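Local coordinates for protein fructose transport system repressor FruR (Pseudomonas putida, PDB 3O74) that probably binds specific DNA sequences as a transcriptional regulator of the LacI family, acting as repressor or activator and responding to fructose 1-phosphate as preferred effector, at residues S102-A107 and Q136-G141. Residues are numbered along the deposited sequence; the frame is centred on the assembly and turned at random.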
loop_
_atom_site.group_PDB
_atom_site.type_symbol
_atom_site.label_atom_id
_atom_site.label_comp_id
_atom_site.label_asym_id
_atom_site.label_seq_id
_atom_site.Cartn_x
_atom_site.Cartn_y
_atom_site.Cartn_z
ATOM N N SER B 102 9.650 -15.734 3.218
ATOM C CA SER B 102 10.826 -15.473 2.403
ATOM C C SER B 102 12.073 -15.994 3.107
ATOM O O SER B 102 12.108 -16.083 4.331
ATOM C CB SER B 102 10.950 -13.983 2.095
ATOM O OG SER B 102 9.906 -13.560 1.237
ATOM N N ASP B 103 13.089 -16.356 2.328
ATOM C CA ASP B 103 14.345 -16.854 2.888
ATOM C C ASP B 103 15.172 -15.687 3.419
ATOM O O ASP B 103 16.177 -15.304 2.820
ATOM C CB ASP B 103 15.127 -17.628 1.829
ATOM C CG ASP B 103 16.379 -18.281 2.383
ATOM O OD1 ASP B 103 16.643 -18.153 3.599
ATOM O OD2 ASP B 103 17.104 -18.926 1.597
ATOM N N ASP B 104 14.743 -15.141 4.555
ATOM C CA ASP B 104 15.261 -13.873 5.064
ATOM C C ASP B 104 16.707 -13.905 5.546
ATOM O O ASP B 104 17.458 -12.958 5.322
ATOM C CB ASP B 104 14.359 -13.341 6.176
ATOM C CG ASP B 104 13.042 -12.813 5.650
ATOM O OD1 ASP B 104 12.943 -12.562 4.429
ATOM O OD2 ASP B 104 12.110 -12.646 6.461
ATOM N N ARG B 105 17.097 -14.982 6.214
ATOM C CA ARG B 105 18.438 -15.049 6.774
ATOM C C ARG B 105 19.493 -14.950 5.677
ATOM O O ARG B 105 20.432 -14.163 5.778
ATOM C CB ARG B 105 18.623 -16.335 7.575
ATOM C CG ARG B 105 19.957 -16.420 8.280
ATOM C CD ARG B 105 20.049 -17.661 9.162
ATOM N NE ARG B 105 20.265 -17.314 10.560
ATOM C CZ ARG B 105 21.460 -17.168 11.116
ATOM N NH1 ARG B 105 22.562 -17.351 10.388
ATOM N NH2 ARG B 105 21.548 -16.842 12.400
ATOM N N ASP B 106 19.328 -15.745 4.626
ATOM C CA ASP B 106 20.266 -15.732 3.511
ATOM C C ASP B 106 20.209 -14.414 2.741
ATOM O O ASP B 106 21.223 -13.940 2.229
ATOM C CB ASP B 106 19.999 -16.900 2.563
ATOM C CG ASP B 106 21.034 -16.999 1.457
ATOM O OD1 ASP B 106 22.207 -17.292 1.768
ATOM O OD2 ASP B 106 20.678 -16.783 0.277
ATOM N N ALA B 107 19.019 -13.831 2.657
ATOM C CA ALA B 107 18.847 -12.556 1.977
ATOM C C ALA B 107 19.623 -11.478 2.719
ATOM O O ALA B 107 20.262 -10.620 2.109
ATOM C CB ALA B 107 17.379 -12.193 1.900
ATOM N N GLN B 136 14.732 -11.903 13.968
ATOM C CA GLN B 136 15.885 -12.683 14.407
ATOM C C GLN B 136 16.628 -13.243 13.207
ATOM O O GLN B 136 17.857 -13.298 13.195
ATOM C CB GLN B 136 15.452 -13.819 15.329
ATOM C CG GLN B 136 14.797 -13.355 16.610
ATOM C CD GLN B 136 14.556 -14.489 17.576
ATOM O OE1 GLN B 136 13.524 -14.540 18.243
ATOM N NE2 GLN B 136 15.508 -15.413 17.655
ATOM N N ALA B 137 15.874 -13.650 12.192
ATOM C CA ALA B 137 16.464 -14.193 10.974
ATOM C C ALA B 137 17.307 -13.146 10.261
ATOM O O ALA B 137 18.436 -13.415 9.861
ATOM C CB ALA B 137 15.371 -14.715 10.041
ATOM N N ARG B 138 16.758 -11.943 10.118
ATOM C CA ARG B 138 17.454 -10.879 9.405
ATOM C C ARG B 138 18.673 -10.366 10.182
ATOM O O ARG B 138 19.727 -10.111 9.602
ATOM C CB ARG B 138 16.472 -9.758 9.046
ATOM C CG ARG B 138 15.323 -10.247 8.151
ATOM C CD ARG B 138 14.222 -9.209 7.930
ATOM N NE ARG B 138 13.101 -9.796 7.192
ATOM C CZ ARG B 138 11.996 -9.142 6.847
ATOM N NH1 ARG B 138 11.847 -7.868 7.172
ATOM N NH2 ARG B 138 11.038 -9.768 6.180
ATOM N N ALA B 139 18.535 -10.233 11.496
ATOM C CA ALA B 139 19.675 -9.885 12.338
ATOM C C ALA B 139 20.705 -11.009 12.311
ATOM O O ALA B 139 21.909 -10.766 12.371
ATOM C CB ALA B 139 19.226 -9.612 13.760
ATOM N N GLY B 140 20.220 -12.244 12.219
ATOM C CA GLY B 140 21.087 -13.410 12.192
ATOM C C GLY B 140 21.947 -13.464 10.943
ATOM O O GLY B 140 23.149 -13.714 11.022
ATOM N N GLY B 141 21.330 -13.228 9.788
ATOM C CA GLY B 141 22.056 -13.209 8.531
ATOM C C GLY B 141 23.067 -12.082 8.487
ATOM O O GLY B 141 24.172 -12.236 7.962
#
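Asp104 OD2 is gripped twice by Arg138: the NH2 bond spans 3.1 Å and completes a salt bridge, while the bond from NE to the same oxygen is weak. Because one oxygen takes both N-H groups, OD2 is a bifurcated acceptor, unlike the two-oxygen, side-by-side pairing of many carboxylate–guanidinium pairs. OD2 lies near the guanidinium plane, at its edge, whereas NH2 reaches OD2 from above the carboxylate plane; the two groups are turned 76° apart. The Arg138 chain runs extended from CG to NE (chi3 -174°), which brings NE alongside Asp104. The other carboxylate oxygen, OD1, forms a salt bridge with Arg263 of strand 257-266, so the aspartate sits between two arginines and probably offsets the closeness of their like charges. Phe214 packs against both Asp104 and Arg138.

Beyond this buried pair the helices meet backbone to backbone, an example of how glycine permits close approach. Arg105 and Gly141 bring their CA atoms to 4.4 Å, and Gly141 CA lies 3.3 Å from Arg105 O in a CA-H...O contact. A second such contact runs the opposite way, from Arg105 CA to Ala137 O at 3.5 Å. Ala137 CB also meets Asp104 CB, 4.2 Å away. CG of Arg105, anti to its backbone N (chi1 -175°), lies near Ala137 O; the chain then bends at chi3, and the guanidinium lays one face over the backbone of Gly140, whose C atom stands 3.6 Å above the centre of that plane.

The contact thus joins the first turn of helix 104-116, one residue, the N-cap Asp103, after strand 98-102, to helix 133-144, a close helix-helix contact at Gly140 and Gly141 within the periplasmic-binding-protein-like effector-binding fold of LacI-family regulators.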